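Local coordinates for protein E1 (Kluyveromyces marxianus, PDB 3VX6) that forms the N-terminal domain of the E1-like enzyme Atg7, which activates Atg12 and Atg8 for conjugation in autophagy, at residues S169-Q173 against V199-D203; L117-I121 against N217-V221; L9-S14 against I210-K216. Residue numbers count along the deposited sequence, not the author numbering.

In the fold
The three contacts meet around strand 198-202 and helix 215-225, which follow each other in the chain. Contact 1 sets helix 165-171 on one face of the strand. On the opposite face, F201 packs on the pieces of contacts 2 and 3: its CE2 lies 3.3 Å from CD1 of I121, and its CZ 3.3 Å from CG1 of V214. Contacts 2 and 3 share helix 215-225, and I121 CG1 meets V214 CG2 at 3.4 Å. A polar link also joins contacts 1 and 3, with D203 OD2 2.9 Å from S212 OG, a probable hydrogen bond. The centres lie about 14 Å (1 and 2), 17 Å (1 and 3) and 12 Å (2 and 3) apart.

Contact 1. Residues S169-Q173 against V199-D203; sequences SFIKQ and VVFKD
Residues 169 and 170 lie on helix 165-171, and the chain is loop by Q173. Residues 199-201 lie on strand 198-202, extended, and D203 is loop. The CA atoms of F170 and V200 are 7.8 Å apart, those of I171 and K202 8.3 Å. F170 (chi1 t) points toward the strand and inserts its ring between V200 and K202. V200 CG2 sits 3.3 Å from the F170 ring centroid over one face, a CH-pi contact. K202 CE lies 3.7 Å from that centroid over the opposite face, also CH-pi. The K202 side chain, with chi3 and chi4 both t, crosses this face. Its NZ is 4.2 Å from the F170 centroid, a cation-pi interaction. K202 NZ donates to F170 O at 2.7 Å, and a second hydrogen bond runs to V175 O. This is a helix packed on one face of a mixed sheet, with F201 facing the other way to helix 215-225. The buried lysine thus has its charge met by backbone carbonyls and an aromatic face.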
ATOM      1  N   SER A 169       6.014  21.529   2.428  1.00 54.76           N
ATOM      2  CA  SER A 169       6.347  21.128   3.786  1.00 54.97           C
ATOM      3  C   SER A 169       6.167  19.618   3.926  1.00 55.39           C
ATOM      4  O   SER A 169       6.908  18.952   4.661  1.00 55.80           O
ATOM      5  CB  SER A 169       5.436  21.872   4.770  1.00 55.18           C
ATOM      6  OG  SER A 169       5.598  21.408   6.099  1.00 58.24           O
ATOM      7  N   PHE A 170       5.182  19.082   3.210  1.00 54.98           N
ATOM      8  CA  PHE A 170       4.899  17.648   3.244  1.00 55.91           C
ATOM      9  C   PHE A 170       5.830  16.914   2.282  1.00 56.42           C
ATOM     10  O   PHE A 170       6.348  15.840   2.595  1.00 57.36           O
ATOM     11  CB  PHE A 170       3.438  17.374   2.849  1.00 54.03           C
ATOM     12  CG  PHE A 170       3.022  15.934   3.003  1.00 52.94           C
ATOM     13  CD1 PHE A 170       2.042  15.389   2.180  1.00 53.33           C
ATOM     14  CD2 PHE A 170       3.612  15.123   3.963  1.00 52.81           C
ATOM     15  CE1 PHE A 170       1.658  14.060   2.306  1.00 51.25           C
ATOM     16  CE2 PHE A 170       3.234  13.796   4.096  1.00 52.72           C
ATOM     17  CZ  PHE A 170       2.255  13.263   3.265  1.00 52.55           C
ATOM     18  N   ILE A 171       6.034  17.501   1.108  1.00 56.93           N
ATOM     19  CA  ILE A 171       6.900  16.913   0.095  1.00 56.79           C
ATOM     20  C   ILE A 171       8.353  16.926   0.559  1.00 57.24           C
ATOM     21  O   ILE A 171       9.144  16.057   0.184  1.00 57.40           O
ATOM     22  CB  ILE A 171       6.769  17.679  -1.225  1.00 56.08           C
ATOM     23  CG1 ILE A 171       5.307  17.647  -1.679  1.00 55.19           C
ATOM     24  CG2 ILE A 171       7.695  17.083  -2.270  1.00 56.32           C
ATOM     25  CD1 ILE A 171       5.081  18.191  -3.064  1.00 55.66           C
ATOM     26  N   LYS A 172       8.692  17.907   1.390  1.00 57.28           N
ATOM     27  CA  LYS A 172      10.044  18.026   1.919  1.00 57.90           C
ATOM     28  C   LYS A 172      10.293  16.854   2.859  1.00 58.54           C
ATOM     29  O   LYS A 172      11.444  16.530   3.172  1.00 58.85           O
ATOM     30  CB  LYS A 172      10.207  19.349   2.674  1.00 57.03           C
ATOM     31  N   GLN A 173       9.203  16.225   3.298  1.00 57.66           N
ATOM     32  CA  GLN A 173       9.270  15.095   4.213  1.00 55.70           C
ATOM     33  C   GLN A 173       9.350  13.747   3.526  1.00 54.73           C
ATOM     34  O   GLN A 173       8.859  13.557   2.419  1.00 53.63           O
ATOM     35  CB  GLN A 173       8.076  15.112   5.157  1.00 56.16           C
ATOM     36  CG  GLN A 173       8.352  15.811   6.460  1.00 58.34           C
ATOM     37  CD  GLN A 173       7.084  16.085   7.238  1.00 61.74           C
ATOM     38  OE1 GLN A 173       6.229  15.203   7.389  1.00 63.08           O
ATOM     39  NE2 GLN A 173       6.953  17.310   7.748  1.00 61.21           N
ATOM     40  N   VAL A 199      -5.504  14.729   7.291  1.00 40.03           N
ATOM     41  CA  VAL A 199      -4.430  13.807   6.986  1.00 37.70           C
ATOM     42  C   VAL A 199      -3.959  14.062   5.566  1.00 36.52           C
ATOM     43  O   VAL A 199      -4.769  14.182   4.657  1.00 36.11           O
ATOM     44  CB  VAL A 199      -4.927  12.360   7.086  1.00 38.78           C
ATOM     45  CG1 VAL A 199      -3.901  11.393   6.472  1.00 38.84           C
ATOM     46  CG2 VAL A 199      -5.196  12.028   8.542  1.00 39.91           C
ATOM     47  N   VAL A 200      -2.648  14.153   5.379  1.00 36.47           N
ATOM     48  CA  VAL A 200      -2.086  14.379   4.053  1.00 36.19           C
ATOM     49  C   VAL A 200      -1.459  13.070   3.586  1.00 37.17           C
ATOM     50  O   VAL A 200      -0.685  12.438   4.305  1.00 37.56           O
ATOM     51  CB  VAL A 200      -1.056  15.538   4.066  1.00 34.90           C
ATOM     52  CG1 VAL A 200      -1.753  16.814   4.460  1.00 34.77           C
ATOM     53  CG2 VAL A 200       0.053  15.258   5.048  1.00 33.01           C
ATOM     54  N   PHE A 201      -1.815  12.664   2.376  1.00 37.32           N
ATOM     55  CA  PHE A 201      -1.360  11.403   1.818  1.00 37.20           C
ATOM     56  C   PHE A 201      -0.764  11.552   0.419  1.00 37.94           C
ATOM     57  O   PHE A 201      -1.376  12.147  -0.469  1.00 36.82           O
ATOM     58  CB  PHE A 201      -2.564  10.448   1.798  1.00 36.77           C
ATOM     59  CG  PHE A 201      -2.342   9.160   1.054  1.00 37.43           C
ATOM     60  CD1 PHE A 201      -3.339   8.658   0.217  1.00 38.02           C
ATOM     61  CD2 PHE A 201      -1.178   8.425   1.211  1.00 36.78           C
ATOM     62  CE1 PHE A 201      -3.178   7.460  -0.442  1.00 34.19           C
ATOM     63  CE2 PHE A 201      -1.010   7.217   0.551  1.00 34.90           C
ATOM     64  CZ  PHE A 201      -2.004   6.735  -0.273  1.00 36.34           C
ATOM     65  N   LYS A 202       0.451  11.040   0.237  1.00 38.25           N
ATOM     66  CA  LYS A 202       1.079  11.067  -1.074  1.00 38.41           C
ATOM     67  C   LYS A 202       0.442   9.860  -1.743  1.00 38.51           C
ATOM     68  O   LYS A 202       0.905   8.725  -1.630  1.00 37.23           O
ATOM     69  CB  LYS A 202       2.594  10.928  -0.952  1.00 38.07           C
ATOM     70  CG  LYS A 202       3.255  12.262  -0.626  1.00 40.82           C
ATOM     71  CD  LYS A 202       4.484  12.141   0.277  1.00 39.18           C
ATOM     72  CE  LYS A 202       5.080  13.518   0.518  1.00 37.64           C
ATOM     73  NZ  LYS A 202       6.323  13.487   1.328  1.00 37.13           N
ATOM     74  N   ASP A 203      -0.671  10.136  -2.407  1.00 38.94           N
ATOM     75  CA  ASP A 203      -1.477   9.141  -3.089  1.00 38.63           C
ATOM     76  C   ASP A 203      -0.730   8.194  -4.032  1.00 39.06           C
ATOM     77  O   ASP A 203       0.204   8.589  -4.735  1.00 40.39           O
ATOM     78  CB  ASP A 203      -2.579   9.869  -3.841  1.00 37.92           C
ATOM     79  CG  ASP A 203      -3.794   9.013  -4.065  1.00 39.61           C
ATOM     80  OD1 ASP A 203      -4.755   9.535  -4.662  1.00 41.15           O
ATOM     81  OD2 ASP A 203      -3.799   7.833  -3.654  1.00 40.31           O
TER

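Contact 2. Residues L117-I121 against N217-V221; sequences LNEII and NILTV
I120 is the apolar centre. Its CA-to-CB bond points toward helix 215-225, with chi1 p and chi2 t. CD1 of I120 approaches CG1 of I218 at 3.3 Å, and CG2 of I120 meets CG2 of V221 at 3.6 Å. One turn back, L117 (m, t) also faces the helix. Its CD1 lies 3.6 Å from I218 CG2 and its CD2 3.6 Å from V221 CG1. The backbone of 117-120 is a 3-10 turn. Residues 217-221 are regular helix, with V221 N bonded to N217 O at 2.8 Å. The CA atoms of I120 and N217 are 5.9 Å apart, those of L117 and I218 6.2 Å. Helix 215-225 connects the parallel neighbouring strands 198-202 and 231-236, a beta-alpha-beta crossover. The 3-10 turn packs against this helix on its way from helix 97-114 to strand 123-130, which belongs to another sheet. L117 and I218 both also touch V199 and I177. At the polar edge N217 (chi1 m) donates from ND2 to I120 O at 2.7 Å, with an N-H...O angle of 142°. The same amide is bonded to P143 O through ND2 and to F145 N through OD1.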
ATOM      1  N   LEU A 117      -0.167   6.476  10.724  1.00 44.23           N
ATOM      2  CA  LEU A 117      -0.948   6.025   9.582  1.00 44.44           C
ATOM      3  C   LEU A 117      -0.036   5.524   8.465  1.00 44.07           C
ATOM      4  O   LEU A 117      -0.422   4.666   7.678  1.00 45.18           O
ATOM      5  CB  LEU A 117      -1.837   7.145   9.039  1.00 43.46           C
ATOM      6  CG  LEU A 117      -2.884   7.707   9.986  1.00 42.47           C
ATOM      7  CD1 LEU A 117      -3.811   8.576   9.186  1.00 42.31           C
ATOM      8  CD2 LEU A 117      -3.642   6.586  10.674  1.00 41.71           C
ATOM      9  N   ASN A 118       1.175   6.054   8.385  1.00 42.82           N
ATOM     10  CA  ASN A 118       2.077   5.597   7.344  1.00 42.34           C
ATOM     11  C   ASN A 118       2.206   4.092   7.407  1.00 41.77           C
ATOM     12  O   ASN A 118       2.415   3.443   6.392  1.00 42.55           O
ATOM     13  CB  ASN A 118       3.462   6.213   7.511  1.00 41.44           C
ATOM     14  CG  ASN A 118       3.538   7.630   6.979  1.00 40.68           C
ATOM     15  OD1 ASN A 118       3.627   7.854   5.761  1.00 41.66           O
ATOM     16  ND2 ASN A 118       3.493   8.601   7.884  1.00 42.55           N
ATOM     17  N   GLU A 119       2.069   3.531   8.600  1.00 41.59           N
ATOM     18  CA  GLU A 119       2.213   2.093   8.759  1.00 41.65           C
ATOM     19  C   GLU A 119       1.099   1.248   8.191  1.00 41.46           C
ATOM     20  O   GLU A 119       1.256   0.035   8.056  1.00 42.75           O
ATOM     21  CB  GLU A 119       2.391   1.736  10.229  1.00 42.87           C
ATOM     22  CG  GLU A 119       3.645   2.292  10.837  1.00 46.62           C
ATOM     23  CD  GLU A 119       3.894   1.743  12.221  1.00 51.01           C
ATOM     24  OE1 GLU A 119       4.600   2.419  12.992  1.00 53.33           O
ATOM     25  OE2 GLU A 119       3.396   0.632  12.536  1.00 53.64           O
ATOM     26  N   ILE A 120      -0.027   1.864   7.862  1.00 40.86           N
ATOM     27  CA  ILE A 120      -1.148   1.105   7.319  1.00 40.80           C
ATOM     28  C   ILE A 120      -0.917   0.738   5.861  1.00 41.03           C
ATOM     29  O   ILE A 120      -1.656  -0.067   5.289  1.00 40.63           O
ATOM     30  CB  ILE A 120      -2.448   1.892   7.412  1.00 40.05           C
ATOM     31  CG1 ILE A 120      -2.370   3.103   6.483  1.00 39.66           C
ATOM     32  CG2 ILE A 120      -2.698   2.289   8.854  1.00 40.51           C
ATOM     33  CD1 ILE A 120      -3.517   4.033   6.592  1.00 40.74           C
ATOM     34  N   ILE A 121       0.117   1.328   5.269  1.00 41.76           N
ATOM     35  CA  ILE A 121       0.451   1.080   3.873  1.00 42.83           C
ATOM     36  C   ILE A 121       1.625   0.143   3.710  1.00 40.89           C
ATOM     37  O   ILE A 121       2.702   0.388   4.242  1.00 42.78           O
ATOM     38  CB  ILE A 121       0.790   2.391   3.128  1.00 44.98           C
ATOM     39  CG1 ILE A 121      -0.480   3.214   2.938  1.00 45.17           C
ATOM     40  CG2 ILE A 121       1.454   2.074   1.780  1.00 43.72           C
ATOM     41  CD1 ILE A 121      -0.257   4.486   2.180  1.00 46.50           C
ATOM     42  N   ASN A 217      -7.546   2.263   4.387  1.00 37.25           N
ATOM     43  CA  ASN A 217      -6.729   2.024   5.559  1.00 36.48           C
ATOM     44  C   ASN A 217      -6.790   3.304   6.410  1.00 36.41           C
ATOM     45  O   ASN A 217      -7.260   3.286   7.549  1.00 37.95           O
ATOM     46  CB  ASN A 217      -5.288   1.743   5.115  1.00 38.26           C
ATOM     47  CG  ASN A 217      -5.192   0.559   4.170  1.00 37.95           C
ATOM     48  OD1 ASN A 217      -6.192   0.137   3.581  1.00 38.12           O
ATOM     49  ND2 ASN A 217      -3.992   0.019   4.019  1.00 37.23           N
ATOM     50  N   ILE A 218      -6.340   4.419   5.840  1.00 34.24           N
ATOM     51  CA  ILE A 218      -6.347   5.688   6.559  1.00 33.84           C
ATOM     52  C   ILE A 218      -7.713   5.917   7.197  1.00 34.54           C
ATOM     53  O   ILE A 218      -7.823   6.092   8.418  1.00 32.94           O
ATOM     54  CB  ILE A 218      -6.009   6.868   5.616  1.00 34.23           C
ATOM     55  CG1 ILE A 218      -4.624   6.642   4.983  1.00 30.38           C
ATOM     56  CG2 ILE A 218      -6.086   8.184   6.388  1.00 31.49           C
ATOM     57  CD1 ILE A 218      -4.269   7.599   3.859  1.00 29.67           C
ATOM     58  N   LEU A 219      -8.754   5.880   6.375  1.00 34.52           N
ATOM     59  CA  LEU A 219     -10.105   6.070   6.875  1.00 33.93           C
ATOM     60  C   LEU A 219     -10.439   5.128   8.014  1.00 33.70           C
ATOM     61  O   LEU A 219     -10.842   5.551   9.083  1.00 34.90           O
ATOM     62  CB  LEU A 219     -11.110   5.877   5.752  1.00 33.78           C
ATOM     63  CG  LEU A 219     -10.982   6.985   4.722  1.00 34.98           C
ATOM     64  CD1 LEU A 219     -11.737   6.623   3.462  1.00 35.52           C
ATOM     65  CD2 LEU A 219     -11.503   8.271   5.337  1.00 37.74           C
ATOM     66  N   THR A 220     -10.269   3.840   7.784  1.00 33.92           N
ATOM     67  CA  THR A 220     -10.585   2.867   8.808  1.00 33.00           C
ATOM     68  C   THR A 220      -9.836   3.144  10.117  1.00 33.40           C
ATOM     69  O   THR A 220     -10.411   3.091  11.208  1.00 31.96           O
ATOM     70  CB  THR A 220     -10.264   1.452   8.297  1.00 32.81           C
ATOM     71  OG1 THR A 220     -11.094   1.164   7.168  1.00 32.90           O
ATOM     72  CG2 THR A 220     -10.508   0.417   9.378  1.00 32.99           C
ATOM     73  N   VAL A 221      -8.554   3.452  10.024  1.00 32.12           N
ATOM     74  CA  VAL A 221      -7.815   3.694  11.245  1.00 32.16           C
ATOM     75  C   VAL A 221      -8.202   5.008  11.902  1.00 33.29           C
ATOM     76  O   VAL A 221      -8.561   5.063  13.075  1.00 34.47           O
ATOM     77  CB  VAL A 221      -6.321   3.686  10.988  1.00 30.12           C
ATOM     78  CG1 VAL A 221      -5.596   4.034  12.264  1.00 26.57           C
ATOM     79  CG2 VAL A 221      -5.903   2.318  10.464  1.00 26.88           C
TER

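Contact 3. Residues L9-S14 against I210-K216; sequences LKFAPS and IPSAVTK
F11 buries more surface here than any other residue. With chi1 m and chi2 near -93°, its ring takes the extended K216 side chain over one face, K216 CG lying 3.9 Å from the F11 ring centroid in a CH-pi contact. F11 CD1 is 3.8 Å from P211 CG, and F11 CE1 is 3.9 Å from T215 CB. The two backbones beside F11 run parallel and form a single beta bridge, A12 with S212, CA to CA 4.7 Å. A12 N donates to P211 O at 3.0 Å, and A213 N donates to A12 O at 2.8 Å. So the N-terminal residues pair with the lead-in to helix 215-225. A type I turn, S212 to T215, leads into the helix; T215 N and T215 OG1 both donate to S212 O at 2.8 Å. S14 (chi1 m) sits over the turn, its OG 3.3 Å from V214 CB and 3.6 Å from S212 CB. I210 (chi1 m) sets its CG2 3.9 Å from A12 CB and 3.2 Å from K10 O.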
ATOM      1  N   LEU A   9     -17.346   6.643  -3.332  1.00 58.72           N
ATOM      2  CA  LEU A   9     -15.934   6.909  -3.583  1.00 55.65           C
ATOM      3  C   LEU A   9     -15.278   5.610  -4.015  1.00 54.87           C
ATOM      4  O   LEU A   9     -15.352   4.610  -3.307  1.00 54.02           O
ATOM      5  CB  LEU A   9     -15.252   7.426  -2.314  1.00 53.81           C
ATOM      6  CG  LEU A   9     -13.726   7.504  -2.351  1.00 51.63           C
ATOM      7  CD1 LEU A   9     -13.296   8.455  -3.449  1.00 50.72           C
ATOM      8  CD2 LEU A   9     -13.203   7.952  -1.003  1.00 49.57           C
ATOM      9  N   LYS A  10     -14.641   5.627  -5.180  1.00 55.18           N
ATOM     10  CA  LYS A  10     -13.974   4.441  -5.703  1.00 54.79           C
ATOM     11  C   LYS A  10     -12.474   4.538  -5.483  1.00 53.17           C
ATOM     12  O   LYS A  10     -11.918   5.628  -5.374  1.00 52.91           O
ATOM     13  CB  LYS A  10     -14.280   4.269  -7.197  1.00 55.88           C
ATOM     14  CG  LYS A  10     -15.764   4.307  -7.514  1.00 59.18           C
ATOM     15  CD  LYS A  10     -16.542   3.344  -6.622  1.00 61.58           C
ATOM     16  CE  LYS A  10     -18.041   3.614  -6.676  1.00 63.68           C
ATOM     17  NZ  LYS A  10     -18.803   2.770  -5.699  1.00 65.66           N
ATOM     18  N   PHE A  11     -11.819   3.391  -5.426  1.00 50.77           N
ATOM     19  CA  PHE A  11     -10.392   3.378  -5.201  1.00 49.53           C
ATOM     20  C   PHE A  11      -9.681   2.606  -6.296  1.00 49.26           C
ATOM     21  O   PHE A  11     -10.106   1.522  -6.681  1.00 50.82           O
ATOM     22  CB  PHE A  11     -10.119   2.753  -3.844  1.00 48.57           C
ATOM     23  CG  PHE A  11     -10.929   3.356  -2.734  1.00 48.00           C
ATOM     24  CD1 PHE A  11     -10.420   4.399  -1.964  1.00 48.30           C
ATOM     25  CD2 PHE A  11     -12.208   2.892  -2.468  1.00 45.65           C
ATOM     26  CE1 PHE A  11     -11.177   4.969  -0.941  1.00 47.00           C
ATOM     27  CE2 PHE A  11     -12.967   3.454  -1.455  1.00 46.16           C
ATOM     28  CZ  PHE A  11     -12.453   4.494  -0.688  1.00 46.24           C
ATOM     29  N   ALA A  12      -8.600   3.174  -6.810  1.00 48.86           N
ATOM     30  CA  ALA A  12      -7.837   2.511  -7.857  1.00 48.60           C
ATOM     31  C   ALA A  12      -6.984   1.434  -7.219  1.00 48.17           C
ATOM     32  O   ALA A  12      -6.634   1.527  -6.042  1.00 46.32           O
ATOM     33  CB  ALA A  12      -6.938   3.513  -8.572  1.00 48.65           C
ATOM     34  N   PRO A  13      -6.661   0.380  -7.974  1.00 48.60           N
ATOM     35  CA  PRO A  13      -5.821  -0.642  -7.355  1.00 48.94           C
ATOM     36  C   PRO A  13      -4.645   0.175  -6.851  1.00 48.15           C
ATOM     37  O   PRO A  13      -4.145   1.033  -7.575  1.00 50.40           O
ATOM     38  CB  PRO A  13      -5.462  -1.550  -8.531  1.00 49.59           C
ATOM     39  CG  PRO A  13      -5.526  -0.616  -9.721  1.00 50.59           C
ATOM     40  CD  PRO A  13      -6.780   0.162  -9.425  1.00 50.27           C
ATOM     41  N   SER A  14      -4.226  -0.063  -5.613  1.00 46.75           N
ATOM     42  CA  SER A  14      -3.142   0.706  -5.003  1.00 44.53           C
ATOM     43  C   SER A  14      -1.760   0.668  -5.668  1.00 44.39           C
ATOM     44  O   SER A  14      -0.882   1.454  -5.308  1.00 43.06           O
ATOM     45  CB  SER A  14      -2.996   0.305  -3.530  1.00 43.73           C
ATOM     46  OG  SER A  14      -4.148   0.643  -2.770  1.00 44.07           O
ATOM     47  N   ILE A 210      -9.434   9.663  -7.842  1.00 48.00           N
ATOM     48  CA  ILE A 210      -9.637   8.318  -7.354  1.00 44.85           C
ATOM     49  C   ILE A 210      -8.362   8.004  -6.612  1.00 43.11           C
ATOM     50  O   ILE A 210      -7.294   7.863  -7.204  1.00 42.42           O
ATOM     51  CB  ILE A 210      -9.888   7.310  -8.492  1.00 44.77           C
ATOM     52  CG1 ILE A 210     -11.177   7.685  -9.225  1.00 41.16           C
ATOM     53  CG2 ILE A 210     -10.013   5.897  -7.920  1.00 43.32           C
ATOM     54  CD1 ILE A 210     -11.589   6.684 -10.267  1.00 41.62           C
ATOM     55  N   PRO A 211      -8.450   7.953  -5.281  1.00 41.06           N
ATOM     56  CA  PRO A 211      -7.278   7.658  -4.478  1.00 41.10           C
ATOM     57  C   PRO A 211      -7.065   6.154  -4.511  1.00 42.26           C
ATOM     58  O   PRO A 211      -7.985   5.394  -4.825  1.00 41.33           O
ATOM     59  CB  PRO A 211      -7.684   8.170  -3.100  1.00 39.83           C
ATOM     60  CG  PRO A 211      -9.114   7.795  -3.047  1.00 38.01           C
ATOM     61  CD  PRO A 211      -9.624   8.192  -4.424  1.00 39.94           C
ATOM     62  N   SER A 212      -5.851   5.726  -4.197  1.00 42.55           N
ATOM     63  CA  SER A 212      -5.560   4.310  -4.193  1.00 44.60           C
ATOM     64  C   SER A 212      -6.428   3.621  -3.140  1.00 44.30           C
ATOM     65  O   SER A 212      -6.791   4.226  -2.129  1.00 43.58           O
ATOM     66  CB  SER A 212      -4.071   4.097  -3.912  1.00 45.72           C
ATOM     67  OG  SER A 212      -3.605   5.030  -2.954  1.00 47.33           O
ATOM     68  N   ALA A 213      -6.777   2.364  -3.397  1.00 42.80           N
ATOM     69  CA  ALA A 213      -7.596   1.587  -2.479  1.00 41.15           C
ATOM     70  C   ALA A 213      -7.008   1.609  -1.069  1.00 39.57           C
ATOM     71  O   ALA A 213      -7.668   1.253  -0.095  1.00 40.14           O
ATOM     72  CB  ALA A 213      -7.708   0.138  -2.986  1.00 39.13           C
ATOM     73  N   VAL A 214      -5.762   2.038  -0.963  1.00 39.00           N
ATOM     74  CA  VAL A 214      -5.075   2.080   0.328  1.00 39.82           C
ATOM     75  C   VAL A 214      -5.600   3.197   1.242  1.00 39.20           C
ATOM     76  O   VAL A 214      -5.335   3.223   2.440  1.00 39.48           O
ATOM     77  CB  VAL A 214      -3.555   2.221   0.108  1.00 39.86           C
ATOM     78  CG1 VAL A 214      -3.165   3.687   0.040  1.00 40.09           C
ATOM     79  CG2 VAL A 214      -2.814   1.459   1.172  1.00 40.42           C
ATOM     80  N   THR A 215      -6.360   4.116   0.660  1.00 38.65           N
ATOM     81  CA  THR A 215      -6.967   5.207   1.413  1.00 38.09           C
ATOM     82  C   THR A 215      -7.947   4.688   2.481  1.00 40.09           C
ATOM     83  O   THR A 215      -8.199   5.349   3.503  1.00 39.61           O
ATOM     84  CB  THR A 215      -7.761   6.149   0.486  1.00 36.44           C
ATOM     85  OG1 THR A 215      -6.935   6.579  -0.602  1.00 37.75           O
ATOM     86  CG2 THR A 215      -8.245   7.375   1.256  1.00 35.41           C
ATOM     87  N   LYS A 216      -8.514   3.514   2.225  1.00 39.53           N
ATOM     88  CA  LYS A 216      -9.457   2.910   3.141  1.00 39.56           C
ATOM     89  C   LYS A 216      -8.808   2.658   4.465  1.00 39.29           C
ATOM     90  O   LYS A 216      -9.446   2.756   5.507  1.00 38.47           O
ATOM     91  CB  LYS A 216      -9.948   1.596   2.572  1.00 40.43           C
ATOM     92  CG  LYS A 216     -10.915   1.728   1.397  1.00 41.49           C
ATOM     93  CD  LYS A 216     -11.353   0.343   0.894  1.00 43.29           C
ATOM     94  CE  LYS A 216     -12.321   0.474  -0.262  1.00 43.75           C
ATOM     95  NZ  LYS A 216     -12.067  -0.725  -1.129  1.00 46.38           N
TER